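PDB 2FML: MutT/nudix family protein from Enterococcus faecalis, which is of unknown function but probably acts as a nucleotide-responsive transcriptional regulator or as a hydrolase of nucleoside diphosphate derivatives. Local coordinates for residues 36-41 / 120-125; 59-64 / 141-146; 84-89 / 126-131; 88-93 / 101-106; 110-115 / 183-188. All blocks are in the same frame, centred on the assembly; numbering follows the deposited sequence.

Contact 1: 36-41 / 120-125; sequences EKPSLT and RGWVVT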
# COMPACT_ATOMS: atom_id res chain seq x y z
N GLU A 36 2.58 -20.40 -12.87
CA GLU A 36 2.17 -19.09 -13.39
C GLU A 36 2.52 -17.94 -12.50
O GLU A 36 2.42 -18.03 -11.29
CB GLU A 36 0.67 -19.02 -13.55
CG GLU A 36 0.17 -19.60 -14.83
CD GLU A 36 -1.19 -19.08 -15.11
OE1 GLU A 36 -1.27 -18.07 -15.87
OE2 GLU A 36 -2.16 -19.61 -14.49
N LYS A 37 2.90 -16.85 -13.14
CA LYS A 37 3.32 -15.62 -12.49
C LYS A 37 2.64 -14.42 -13.21
O LYS A 37 2.29 -14.51 -14.45
CB LYS A 37 4.85 -15.54 -12.56
CG LYS A 37 5.62 -16.61 -11.75
CD LYS A 37 7.19 -16.65 -12.08
CE LYS A 37 8.00 -17.72 -11.20
NZ LYS A 37 9.53 -17.84 -11.29
N PRO A 38 2.38 -13.32 -12.46
CA PRO A 38 1.86 -12.15 -13.19
C PRO A 38 2.97 -11.31 -13.83
O PRO A 38 4.16 -11.43 -13.42
CB PRO A 38 1.16 -11.36 -12.10
CG PRO A 38 1.99 -11.65 -10.83
CD PRO A 38 2.51 -13.05 -11.00
N SER A 39 2.60 -10.48 -14.82
CA SER A 39 3.41 -9.30 -15.16
C SER A 39 3.18 -8.27 -14.09
O SER A 39 2.08 -8.13 -13.49
CB SER A 39 3.09 -8.75 -16.55
OG SER A 39 3.30 -9.78 -17.51
N LEU A 40 4.25 -7.56 -13.78
CA LEU A 40 4.25 -6.54 -12.75
C LEU A 40 4.43 -5.17 -13.39
O LEU A 40 5.39 -4.91 -14.10
CB LEU A 40 5.40 -6.77 -11.73
CG LEU A 40 5.36 -5.80 -10.47
CD1 LEU A 40 4.14 -6.22 -9.68
CD2 LEU A 40 6.61 -5.97 -9.64
N THR A 41 3.49 -4.27 -13.10
CA THR A 41 3.60 -2.93 -13.63
C THR A 41 3.48 -1.93 -12.49
O THR A 41 3.28 -2.32 -11.31
CB THR A 41 2.47 -2.61 -14.69
OG1 THR A 41 1.21 -2.80 -14.09
CG2 THR A 41 2.53 -3.47 -15.92
N ARG A 120 -4.25 -8.31 -21.33
CA ARG A 120 -3.06 -9.16 -21.64
C ARG A 120 -2.93 -10.46 -20.80
O ARG A 120 -2.28 -11.38 -21.21
CB ARG A 120 -1.76 -8.34 -21.55
CG ARG A 120 -1.56 -7.42 -22.77
CD ARG A 120 -0.52 -6.33 -22.53
NE ARG A 120 -0.88 -5.47 -21.43
CZ ARG A 120 -0.32 -4.28 -21.21
NH1 ARG A 120 0.63 -3.87 -22.00
NH2 ARG A 120 -0.68 -3.55 -20.18
N GLY A 121 -3.54 -10.50 -19.61
CA GLY A 121 -3.67 -11.71 -18.82
C GLY A 121 -3.53 -11.29 -17.40
O GLY A 121 -4.09 -10.33 -17.01
N TRP A 122 -2.74 -12.02 -16.63
CA TRP A 122 -2.41 -11.67 -15.26
C TRP A 122 -1.35 -10.55 -15.11
O TRP A 122 -0.14 -10.77 -15.29
CB TRP A 122 -1.96 -12.93 -14.56
CG TRP A 122 -2.04 -12.87 -12.98
CD1 TRP A 122 -2.64 -11.94 -12.19
CD2 TRP A 122 -1.45 -13.84 -12.11
NE1 TRP A 122 -2.47 -12.28 -10.85
CE2 TRP A 122 -1.76 -13.46 -10.79
CE3 TRP A 122 -0.67 -15.03 -12.36
CZ2 TRP A 122 -1.32 -14.19 -9.68
CZ3 TRP A 122 -0.28 -15.79 -11.24
CH2 TRP A 122 -0.60 -15.35 -9.93
N VAL A 123 -1.85 -9.37 -14.80
CA VAL A 123 -1.01 -8.16 -14.68
C VAL A 123 -1.37 -7.44 -13.40
O VAL A 123 -2.55 -7.13 -13.15
CB VAL A 123 -1.10 -7.19 -15.91
CG1 VAL A 123 -0.09 -6.02 -15.78
CG2 VAL A 123 -0.87 -7.95 -17.25
N VAL A 124 -0.35 -7.21 -12.55
CA VAL A 124 -0.57 -6.54 -11.25
C VAL A 124 0.21 -5.22 -11.27
O VAL A 124 1.35 -5.15 -11.71
CB VAL A 124 -0.14 -7.47 -10.03
CG1 VAL A 124 -0.30 -6.75 -8.58
CG2 VAL A 124 -0.98 -8.72 -10.05
N THR A 125 -0.44 -4.17 -10.78
CA THR A 125 0.17 -2.90 -10.77
C THR A 125 0.37 -2.32 -9.35
O THR A 125 -0.44 -2.46 -8.49
CB THR A 125 -0.59 -1.99 -11.74
OG1 THR A 125 0.29 -0.98 -12.23
CG2 THR A 125 -1.83 -1.31 -11.08

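Contact 2: 59-64 / 141-146; sequences LLIQRK and DDAKEV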
# COMPACT_ATOMS: atom_id res chain seq x y z
N LEU A 59 -1.73 14.42 -14.58
CA LEU A 59 -1.10 14.11 -15.86
C LEU A 59 -1.70 12.81 -16.44
O LEU A 59 -1.78 11.80 -15.71
CB LEU A 59 0.42 13.98 -15.69
CG LEU A 59 1.26 13.84 -16.95
CD1 LEU A 59 2.69 14.02 -16.60
CD2 LEU A 59 1.02 12.42 -17.49
N LEU A 60 -2.11 12.84 -17.71
CA LEU A 60 -2.63 11.65 -18.43
C LEU A 60 -1.87 11.55 -19.74
O LEU A 60 -1.39 12.54 -20.24
CB LEU A 60 -4.13 11.76 -18.76
CG LEU A 60 -5.12 11.83 -17.61
CD1 LEU A 60 -6.57 11.83 -18.11
CD2 LEU A 60 -4.89 10.63 -16.61
N ILE A 61 -1.77 10.35 -20.28
CA ILE A 61 -1.18 10.17 -21.59
C ILE A 61 -2.23 9.51 -22.43
O ILE A 61 -3.08 8.78 -21.90
CB ILE A 61 0.05 9.21 -21.58
CG1 ILE A 61 -0.37 7.83 -21.02
CG2 ILE A 61 1.19 9.81 -20.80
CD1 ILE A 61 0.41 6.63 -21.57
N GLN A 62 -2.17 9.75 -23.75
CA GLN A 62 -2.96 9.00 -24.73
C GLN A 62 -2.09 7.88 -25.23
O GLN A 62 -1.04 8.11 -25.84
CB GLN A 62 -3.46 9.86 -25.89
CG GLN A 62 -4.28 9.05 -26.86
CD GLN A 62 -4.90 9.86 -27.98
OE1 GLN A 62 -6.10 9.69 -28.31
NE2 GLN A 62 -4.11 10.71 -28.58
N ARG A 63 -2.55 6.66 -24.97
CA ARG A 63 -1.80 5.46 -25.34
C ARG A 63 -1.74 5.31 -26.84
O ARG A 63 -2.72 5.49 -27.53
CB ARG A 63 -2.44 4.23 -24.72
CG ARG A 63 -2.54 4.33 -23.14
CD ARG A 63 -3.16 3.05 -22.59
NE ARG A 63 -2.62 1.85 -23.22
CZ ARG A 63 -1.50 1.22 -22.86
NH1 ARG A 63 -0.75 1.67 -21.83
NH2 ARG A 63 -1.13 0.13 -23.55
N LYS A 64 -0.58 4.98 -27.37
CA LYS A 64 -0.53 4.85 -28.78
C LYS A 64 -0.66 3.40 -29.27
O LYS A 64 -1.00 3.16 -30.42
CB LYS A 64 0.68 5.60 -29.34
CG LYS A 64 1.97 4.89 -29.47
CD LYS A 64 2.72 5.54 -30.71
CE LYS A 64 3.00 7.08 -30.54
NZ LYS A 64 4.34 7.52 -31.15
N ASP A 141 7.84 7.50 -26.58
CA ASP A 141 7.42 6.87 -27.84
C ASP A 141 6.02 6.26 -27.80
O ASP A 141 5.29 6.34 -28.81
CB ASP A 141 8.42 5.80 -28.25
CG ASP A 141 8.22 5.33 -29.70
OD1 ASP A 141 7.99 6.19 -30.59
OD2 ASP A 141 8.28 4.10 -29.93
N ASP A 142 5.67 5.66 -26.67
CA ASP A 142 4.33 5.02 -26.43
C ASP A 142 3.18 5.96 -26.05
O ASP A 142 2.05 5.52 -25.80
CB ASP A 142 4.44 3.88 -25.40
CG ASP A 142 5.46 2.81 -25.81
OD1 ASP A 142 5.60 2.50 -27.04
OD2 ASP A 142 6.13 2.27 -24.90
N ALA A 143 3.45 7.25 -26.05
CA ALA A 143 2.47 8.21 -25.67
C ALA A 143 2.25 9.09 -26.86
O ALA A 143 3.21 9.70 -27.36
CB ALA A 143 2.97 9.02 -24.49
N LYS A 144 1.00 9.11 -27.34
CA LYS A 144 0.60 9.92 -28.50
C LYS A 144 0.43 11.37 -28.08
O LYS A 144 0.59 12.29 -28.85
CB LYS A 144 -0.75 9.44 -29.04
CG LYS A 144 -0.75 8.77 -30.38
CD LYS A 144 -2.19 8.55 -30.85
CE LYS A 144 -2.68 9.62 -31.82
NZ LYS A 144 -3.83 9.09 -32.62
N GLU A 145 0.05 11.57 -26.84
CA GLU A 145 -0.05 12.88 -26.24
C GLU A 145 0.15 12.71 -24.75
O GLU A 145 -0.04 11.61 -24.20
CB GLU A 145 -1.44 13.46 -26.41
CG GLU A 145 -1.95 13.50 -27.80
CD GLU A 145 -2.76 14.73 -27.99
OE1 GLU A 145 -3.98 14.67 -27.71
OE2 GLU A 145 -2.16 15.76 -28.39
N VAL A 146 0.55 13.80 -24.13
CA VAL A 146 0.77 13.85 -22.69
C VAL A 146 0.34 15.26 -22.26
O VAL A 146 0.76 16.25 -22.83
CB VAL A 146 2.26 13.47 -22.25
CG1 VAL A 146 3.27 14.52 -22.69
CG2 VAL A 146 2.31 13.29 -20.74

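Contact 3: 84-89 / 126-131; sequences STEDSV and VSYLAF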
# COMPACT_ATOMS: atom_id res chain seq x y z
N SER A 84 13.32 -2.22 -8.20
CA SER A 84 12.18 -2.19 -7.29
C SER A 84 11.13 -1.44 -8.05
O SER A 84 11.45 -0.81 -9.08
CB SER A 84 12.54 -1.45 -6.01
OG SER A 84 12.89 -0.14 -6.38
N THR A 85 9.88 -1.51 -7.56
CA THR A 85 8.81 -0.76 -8.15
C THR A 85 9.04 0.75 -8.06
O THR A 85 8.65 1.46 -8.99
CB THR A 85 7.41 -1.13 -7.59
OG1 THR A 85 7.34 -0.87 -6.18
CG2 THR A 85 7.03 -2.59 -7.92
N GLU A 86 9.57 1.22 -6.93
CA GLU A 86 10.01 2.60 -6.77
C GLU A 86 10.96 3.10 -7.93
O GLU A 86 10.70 4.13 -8.57
CB GLU A 86 10.75 2.77 -5.43
CG GLU A 86 9.88 2.76 -4.22
CD GLU A 86 9.62 1.34 -3.65
OE1 GLU A 86 10.07 0.32 -4.24
OE2 GLU A 86 8.95 1.26 -2.58
N ASP A 87 12.04 2.38 -8.18
CA ASP A 87 12.98 2.65 -9.28
C ASP A 87 12.22 2.67 -10.62
O ASP A 87 12.41 3.56 -11.47
CB ASP A 87 13.95 1.47 -9.38
CG ASP A 87 14.99 1.46 -8.29
OD1 ASP A 87 15.17 2.51 -7.61
OD2 ASP A 87 15.68 0.40 -8.15
N SER A 88 11.37 1.67 -10.79
CA SER A 88 10.69 1.45 -12.05
C SER A 88 9.70 2.62 -12.36
O SER A 88 9.61 3.14 -13.51
CB SER A 88 10.00 0.05 -12.01
OG SER A 88 9.38 -0.26 -13.26
N VAL A 89 8.95 3.05 -11.34
CA VAL A 89 7.93 4.10 -11.59
C VAL A 89 8.57 5.44 -11.93
O VAL A 89 8.05 6.20 -12.76
CB VAL A 89 6.85 4.21 -10.46
CG1 VAL A 89 7.39 4.94 -9.19
CG2 VAL A 89 5.57 4.87 -11.03
N VAL A 126 1.50 -1.69 -9.11
CA VAL A 126 1.72 -0.99 -7.91
C VAL A 126 1.60 0.47 -8.32
O VAL A 126 2.37 0.97 -9.12
CB VAL A 126 3.07 -1.31 -7.29
CG1 VAL A 126 3.27 -0.53 -6.05
CG2 VAL A 126 3.19 -2.76 -7.05
N SER A 127 0.57 1.12 -7.86
CA SER A 127 0.44 2.53 -8.18
C SER A 127 1.13 3.45 -7.12
O SER A 127 1.26 3.10 -5.96
CB SER A 127 -1.04 2.91 -8.38
OG SER A 127 -1.75 2.86 -7.15
N TYR A 128 1.55 4.61 -7.59
CA TYR A 128 2.18 5.66 -6.83
C TYR A 128 1.49 7.01 -7.03
O TYR A 128 0.85 7.23 -8.04
CB TYR A 128 3.67 5.77 -7.21
CG TYR A 128 4.49 4.63 -6.68
CD1 TYR A 128 5.30 4.81 -5.57
CD2 TYR A 128 4.51 3.37 -7.36
CE1 TYR A 128 6.12 3.77 -5.11
CE2 TYR A 128 5.30 2.34 -6.94
CZ TYR A 128 6.07 2.52 -5.79
OH TYR A 128 6.79 1.48 -5.34
N LEU A 129 1.70 7.90 -6.07
CA LEU A 129 1.14 9.25 -6.01
C LEU A 129 2.31 10.23 -5.77
O LEU A 129 3.21 9.96 -4.97
CB LEU A 129 0.17 9.34 -4.83
CG LEU A 129 -0.46 10.66 -4.40
CD1 LEU A 129 -1.08 11.41 -5.64
CD2 LEU A 129 -1.57 10.34 -3.38
N ALA A 130 2.34 11.35 -6.50
CA ALA A 130 3.29 12.42 -6.17
C ALA A 130 2.66 13.74 -6.47
O ALA A 130 1.81 13.85 -7.39
CB ALA A 130 4.60 12.26 -6.96
N PHE A 131 3.10 14.72 -5.68
CA PHE A 131 2.69 16.13 -5.77
C PHE A 131 3.88 16.90 -6.25
O PHE A 131 4.92 16.83 -5.61
CB PHE A 131 2.35 16.66 -4.39
CG PHE A 131 1.44 15.80 -3.62
CD1 PHE A 131 0.12 15.60 -4.04
CD2 PHE A 131 1.88 15.17 -2.46
CE1 PHE A 131 -0.74 14.80 -3.32
CE2 PHE A 131 1.02 14.39 -1.72
CZ PHE A 131 -0.29 14.20 -2.16

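Contact 4: 88-93 / 101-106; sequences SVLRET and ISQENI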
# COMPACT_ATOMS: atom_id res chain seq x y z
N SER A 88 11.37 1.67 -10.79
CA SER A 88 10.69 1.45 -12.05
C SER A 88 9.70 2.62 -12.36
O SER A 88 9.61 3.14 -13.51
CB SER A 88 10.00 0.05 -12.01
OG SER A 88 9.38 -0.26 -13.26
N VAL A 89 8.95 3.05 -11.34
CA VAL A 89 7.93 4.10 -11.59
C VAL A 89 8.57 5.44 -11.93
O VAL A 89 8.05 6.20 -12.76
CB VAL A 89 6.85 4.21 -10.46
CG1 VAL A 89 7.39 4.94 -9.19
CG2 VAL A 89 5.57 4.87 -11.03
N LEU A 90 9.72 5.72 -11.32
CA LEU A 90 10.50 6.88 -11.65
C LEU A 90 11.11 6.87 -13.04
O LEU A 90 11.14 7.90 -13.68
CB LEU A 90 11.62 7.12 -10.61
CG LEU A 90 11.38 7.22 -9.09
CD1 LEU A 90 12.77 7.47 -8.42
CD2 LEU A 90 10.40 8.26 -8.75
N ARG A 91 11.62 5.72 -13.47
CA ARG A 91 12.14 5.49 -14.84
C ARG A 91 11.02 5.59 -15.91
O ARG A 91 11.20 6.26 -16.93
CB ARG A 91 12.73 4.08 -14.86
CG ARG A 91 13.72 3.74 -15.97
CD ARG A 91 13.75 2.25 -16.07
NE ARG A 91 12.77 1.94 -17.06
CZ ARG A 91 11.80 1.05 -17.03
NH1 ARG A 91 11.56 0.23 -16.02
NH2 ARG A 91 11.05 1.02 -18.08
N GLU A 92 9.89 4.94 -15.67
CA GLU A 92 8.71 4.99 -16.58
C GLU A 92 8.09 6.36 -16.72
O GLU A 92 7.68 6.74 -17.81
CB GLU A 92 7.66 3.98 -16.20
CG GLU A 92 8.09 2.55 -16.49
CD GLU A 92 8.09 2.17 -18.00
OE1 GLU A 92 7.47 2.87 -18.85
OE2 GLU A 92 8.68 1.13 -18.33
N THR A 93 8.06 7.11 -15.63
CA THR A 93 7.51 8.46 -15.65
C THR A 93 8.41 9.38 -16.47
O THR A 93 7.93 10.14 -17.31
CB THR A 93 7.31 9.02 -14.23
OG1 THR A 93 6.44 8.14 -13.53
CG2 THR A 93 6.80 10.52 -14.21
N ILE A 101 11.20 13.19 -11.01
CA ILE A 101 10.87 13.22 -9.57
C ILE A 101 11.92 12.39 -8.83
O ILE A 101 12.48 11.46 -9.41
CB ILE A 101 9.49 12.62 -9.27
CG1 ILE A 101 9.10 11.58 -10.29
CG2 ILE A 101 8.40 13.64 -9.41
CD1 ILE A 101 7.64 11.50 -10.43
N SER A 102 12.19 12.70 -7.56
CA SER A 102 13.04 11.86 -6.69
C SER A 102 12.21 10.94 -5.79
O SER A 102 11.02 11.19 -5.57
CB SER A 102 13.99 12.72 -5.85
OG SER A 102 13.24 13.41 -4.86
N GLN A 103 12.84 9.88 -5.27
CA GLN A 103 12.14 8.85 -4.48
C GLN A 103 11.46 9.40 -3.26
O GLN A 103 10.36 8.94 -2.91
CB GLN A 103 13.10 7.74 -4.02
CG GLN A 103 12.36 6.47 -3.51
CD GLN A 103 13.06 5.13 -3.89
OE1 GLN A 103 13.48 4.91 -5.05
NE2 GLN A 103 13.15 4.22 -2.90
N GLU A 104 12.13 10.36 -2.61
CA GLU A 104 11.72 10.93 -1.36
C GLU A 104 10.40 11.66 -1.57
O GLU A 104 9.68 11.88 -0.61
CB GLU A 104 12.78 11.90 -0.82
CG GLU A 104 14.17 11.86 -1.51
CD GLU A 104 15.11 10.73 -1.01
OE1 GLU A 104 16.08 11.03 -0.24
OE2 GLU A 104 14.90 9.55 -1.41
N ASN A 105 10.09 11.99 -2.83
CA ASN A 105 8.85 12.73 -3.19
C ASN A 105 7.66 11.95 -3.80
O ASN A 105 6.62 12.51 -4.21
CB ASN A 105 9.23 13.92 -4.05
CG ASN A 105 10.03 14.94 -3.26
OD1 ASN A 105 9.46 15.85 -2.67
ND2 ASN A 105 11.34 14.76 -3.19
N ILE A 106 7.78 10.63 -3.81
CA ILE A 106 6.69 9.79 -4.22
C ILE A 106 6.18 9.01 -3.01
O ILE A 106 6.94 8.77 -2.07
CB ILE A 106 7.07 8.86 -5.40
CG1 ILE A 106 8.16 7.85 -4.98
CG2 ILE A 106 7.48 9.71 -6.56
CD1 ILE A 106 8.46 6.68 -6.03
O HOH W 1 10.95 10.36 -12.91

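Contact 5: 110-115 / 183-188; sequences HSFSRP and AFDHSE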
# COMPACT_ATOMS: atom_id res chain seq x y z
N HIS A 110 -1.35 2.19 -3.79
CA HIS A 110 -2.15 0.99 -3.69
C HIS A 110 -1.73 0.03 -4.82
O HIS A 110 -1.32 0.49 -5.92
CB HIS A 110 -3.63 1.33 -3.75
CG HIS A 110 -4.52 0.15 -3.52
ND1 HIS A 110 -4.92 -0.27 -2.25
CD2 HIS A 110 -5.12 -0.69 -4.40
CE1 HIS A 110 -5.71 -1.33 -2.38
NE2 HIS A 110 -5.84 -1.60 -3.67
N SER A 111 -1.81 -1.29 -4.56
CA SER A 111 -1.60 -2.28 -5.59
C SER A 111 -2.95 -2.86 -5.99
O SER A 111 -3.69 -3.31 -5.14
CB SER A 111 -0.69 -3.41 -5.16
OG SER A 111 0.36 -2.82 -4.45
N PHE A 112 -3.14 -2.90 -7.31
CA PHE A 112 -4.34 -3.39 -7.97
C PHE A 112 -4.07 -4.68 -8.66
O PHE A 112 -3.09 -4.79 -9.42
CB PHE A 112 -4.77 -2.32 -8.97
CG PHE A 112 -5.23 -1.06 -8.28
CD1 PHE A 112 -6.57 -0.89 -7.95
CD2 PHE A 112 -4.32 -0.04 -8.03
CE1 PHE A 112 -6.98 0.28 -7.30
CE2 PHE A 112 -4.72 1.10 -7.40
CZ PHE A 112 -6.02 1.26 -7.01
N SER A 113 -4.89 -5.68 -8.33
CA SER A 113 -4.62 -7.03 -8.66
C SER A 113 -5.84 -7.81 -9.10
O SER A 113 -5.80 -9.05 -9.19
CB SER A 113 -4.01 -7.72 -7.47
OG SER A 113 -4.93 -7.71 -6.35
N ARG A 114 -6.91 -7.11 -9.38
CA ARG A 114 -8.11 -7.77 -9.85
C ARG A 114 -7.72 -8.63 -11.07
O ARG A 114 -6.99 -8.16 -11.94
CB ARG A 114 -9.13 -6.71 -10.26
CG ARG A 114 -10.13 -7.27 -11.22
CD ARG A 114 -11.43 -6.41 -11.13
NE ARG A 114 -11.21 -5.05 -11.66
CZ ARG A 114 -11.23 -4.77 -12.95
NH1 ARG A 114 -11.45 -5.74 -13.86
NH2 ARG A 114 -11.09 -3.53 -13.31
N PRO A 115 -8.12 -9.91 -11.08
CA PRO A 115 -7.56 -10.88 -12.03
C PRO A 115 -7.79 -10.56 -13.51
O PRO A 115 -7.07 -11.10 -14.37
CB PRO A 115 -8.27 -12.20 -11.64
CG PRO A 115 -8.67 -12.02 -10.21
CD PRO A 115 -9.02 -10.55 -10.09
N ALA A 183 -8.40 4.08 -19.80
CA ALA A 183 -7.85 2.75 -19.98
C ALA A 183 -7.79 1.89 -18.69
O ALA A 183 -7.64 2.40 -17.58
CB ALA A 183 -6.42 2.86 -20.61
N PHE A 184 -7.85 0.58 -18.87
CA PHE A 184 -7.64 -0.36 -17.79
C PHE A 184 -8.61 -0.08 -16.65
O PHE A 184 -9.79 0.19 -16.92
CB PHE A 184 -6.18 -0.37 -17.32
CG PHE A 184 -5.17 -0.65 -18.44
CD1 PHE A 184 -4.99 -1.94 -18.91
CD2 PHE A 184 -4.38 0.38 -18.97
CE1 PHE A 184 -4.04 -2.20 -19.93
CE2 PHE A 184 -3.46 0.15 -19.94
CZ PHE A 184 -3.27 -1.18 -20.44
N ASP A 185 -8.09 -0.11 -15.41
CA ASP A 185 -8.82 0.22 -14.19
C ASP A 185 -8.27 1.55 -13.64
O ASP A 185 -8.37 1.83 -12.47
CB ASP A 185 -8.64 -0.91 -13.14
CG ASP A 185 -7.16 -1.15 -12.76
OD1 ASP A 185 -6.26 -0.64 -13.46
OD2 ASP A 185 -6.89 -1.84 -11.75
N HIS A 186 -7.74 2.39 -14.52
CA HIS A 186 -7.16 3.70 -14.09
C HIS A 186 -8.14 4.68 -13.46
O HIS A 186 -7.74 5.52 -12.68
CB HIS A 186 -6.39 4.36 -15.23
CG HIS A 186 -5.18 3.60 -15.60
ND1 HIS A 186 -4.23 4.09 -16.48
CD2 HIS A 186 -4.74 2.38 -15.19
CE1 HIS A 186 -3.26 3.20 -16.60
NE2 HIS A 186 -3.55 2.16 -15.83
N SER A 187 -9.42 4.54 -13.76
CA SER A 187 -10.43 5.34 -13.05
C SER A 187 -10.45 5.00 -11.54
O SER A 187 -10.56 5.92 -10.68
CB SER A 187 -11.81 5.06 -13.66
OG SER A 187 -12.24 3.92 -12.99
N GLU A 188 -10.32 3.70 -11.21
CA GLU A 188 -10.20 3.28 -9.82
C GLU A 188 -8.96 3.78 -9.14
O GLU A 188 -8.95 3.93 -7.95
CB GLU A 188 -10.20 1.74 -9.64
CG GLU A 188 -11.51 1.06 -9.86
CD GLU A 188 -11.28 -0.40 -10.11
OE1 GLU A 188 -10.66 -1.00 -9.22
OE2 GLU A 188 -11.67 -0.93 -11.21
O HOH W 2 -8.89 -3.10 -10.33

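Contact 1: 36-41 / 120-125
In the mixed sheet of the Nudix domain, Pro-38 and Trp-122 meet where strand 39-50 starts to pair with strand 123-131, the two running parallel. The ladder follows the staggered parallel pattern: Ser-39 gives its N-H to Trp-122 O and takes one from Val-124 N on its own O (2.8 Å), and Thr-41 N then reaches Val-124 O at 2.7 Å. Just before the strand, Pro-38 lies over the Trp-122 indole and points the same way as it. Its CB sits 3.6 Å from the centroid of the five-membered ring, only 10° off the normal, a CH-pi contact. The CG of Trp-122 is anti to the backbone N (chi1 -160°), on the side where Pro-38 lies, while Glu-36 O approaches the ring edge at CZ3. Arg-81 of the second subunit also packs on Glu-36 and Trp-122, which puts this end of the sheet at the dimer interface. Farther along, Thr-41 and Thr-125 share one side of the sheet with Ser-39 and Val-123; Thr-125 OG1 is also bonded to Asp-43. Thr-41 CG2 packs on Val-123 CG1 at 3.7 Å, and its OG1 lies 2.8 Å from Thr-125 OG1.

Contact 2: 59-64 / 141-146
Lys-64 swings across Asp-141 at about a right angle, its chain bent at every torsion beyond CG. The bends bring NZ to Asp-141, 2.8 Å from its O in a weak hydrogen bond and 3.9 Å from its OD1, a long salt bridge. The stronger partner of Asp-141 is Arg-16 of the second subunit, which pairs with OD2. Nearer the backbone, the Lys-64 and Lys-144 chains cross at a slant, CB to CG 3.6 Å, an aliphatic contact between two like-charged chains. Gln-62 extends alongside Lys-144 and Glu-145, all three pointing the same way, and Trp-72 touches both Gln-62 and Glu-145. On the side of the sheet that carries Ile-61 and Val-146, the side chains meet through methyls: Val-146 CG2 meets Leu-59 CD2 at 3.6 Å and Ile-61 CG2 at 3.7 Å, both pairs slanting across each other, with Thr-97 of helix 85-97 also packing on Leu-59 and Val-146. The main chains are tied by Lys-144 N to Gln-62 O at 2.7 Å, with further bonds from Gln-62 N to Glu-145 O and Lys-64 N to Asp-142 O. This is antiparallel pairing of strands 55-63 and 143-154 within the mixed sheet of the Nudix fold.

Contact 3: 84-89 / 126-131
Thr-85 and Val-89 join helix 85-97 to Tyr-128 in a buried helix-on-sheet contact of the Nudix domain. The helix belongs to the sequence matching the Nudix box, residues 77-98, and its first turn crosses strand 126-131 at -64°, the axes 9.6 Å apart. Tyr-128 supplies most of the strand's side of the contact. Its CG is anti to the carbonyl carbon (chi1 -73°), and the phenol runs out to the start of the helix. Val-89 CG1 sits over one ring face, displaced toward the rim, 3.9 Å from the centroid and 16° off the normal: a CH-pi contact. Thr-85 OG1 approaches in the ring plane at the edge and makes a 2.6 Å hydrogen bond with Tyr-128 OH, while its methyl CG2 turns to Val-126 CG2 at 3.9 Å. The Glu-86 carboxylate stands steeply to the ring, with CD 3.3 Å from Tyr-128 OH. One residue before the helix, Ser-84 caps it, its OG accepting from Asp-87 N at 3.2 Å. Ser-113 of the second subunit comes to the same end, bonding through OG to Thr-85 N. Chemically, the phenol presents a greasy face to the valine and a polar tip to the threonine; either hydroxyl may be the donor. Packing over the face and a short hydrogen bond at the OH thus fix the same ring at two points.

Contact 4: 88-93 / 101-106
Leu-90 reaches across to Ile-101 and Ile-106 with a CG anti to its carbonyl carbon (chi1 -53°) and an extended chi2. Its two methyls divide the work. CD2 meets Ile-106 CD1 at 3.7 Å and Ile-101 CG1 at 3.9 Å, whereas CD1 lies against the backbone at Gln-103 N. Ile-106 sends CG1 between its backbone N and carbonyl carbon (chi1 65°), and its CD1 also comes tip to tip with Val-89 CG1. One turn on, Thr-93 CG2 touches Ile-101 CD1 at 4.0 Å, the side chains crossing at about a right angle. Thr-93 OG1 folds back to donate to Val-89 O at 2.6 Å, on the opposite face of that carbonyl from Thr-93 N, so two donors grip one oxygen. A water donates to Leu-90 O and takes a weak bond from Ile-101 N. The loop 101-106 thus packs on helix 85-97, chiefly through Ile-101 and Ile-106, as the chain heads into strand 106-112, while Ile-106 also touches Tyr-128 and Ala-130 of strand 123-131.

Contact 5: 110-115 / 183-188
Arg-114 and Glu-188 supply the ionic part of this contact. Arg-114 NH2 lies 3.4 Å from Glu-188 OE2, a weak hydrogen bond within a salt bridge; the carboxylate oxygen comes in at the guanidinium edge, the two planes 31° apart and the side chains crossing at about a right angle. Arg-114 has a further partner in Asp-116, bound through NH1. A water closes the polar network: it donates to Asp-185 OD2 at 2.8 Å and to Glu-188 OE1 at 3.0 Å, and weakly accepts from Arg-114 NE. Asp-185 OD2 has its direct ionic partner in Arg-117, which would probably favour the charged carboxylate. The packing is looser. Asp-185 OD2 rests 3.5 Å from Phe-112 CB, its carboxylate nearly perpendicular to the ring, and Phe-112 CZ lies 4.1 Å from Glu-188 O. His-110 CD2 stands over the centre of one face of the Phe-112 ring, 3.3 Å above the plane. Asp-185, within a type II' turn from Ala-183 to His-186, is the N-cap residue of helix 186-200. That helix lies against the end of strand 106-112, with Ile-189 and Lys-192 continuing the packing on Phe-112, which also touches Thr-125 and Ser-127 of strand 123-131.

Strand 123-131 ties most of the set together: contact 1 uses its start and contact 3 its remainder, with Thr-41 O probably hydrogen-bonded to Val-126 N (2.9 Å) between them. Contact 5 joins from the other neighbouring strand, Thr-125 O meeting Phe-112 N at 3.0 Å. Contacts 3 and 4 share Ser-88 and Val-89, and their centres are about 6 Å apart, so both bear on the helix of the Nudix-box sequence, the likely catalytic or ligand-binding element if the protein behaves as its family does. Contact 2, about 21 Å from contact 1 between centres, touches contact 5 through Arg-63 and Phe-184. Glycerol, probably from the crystallisation liquor, lies near Thr-41, Arg-63 and Asp-185 and may mark pockets.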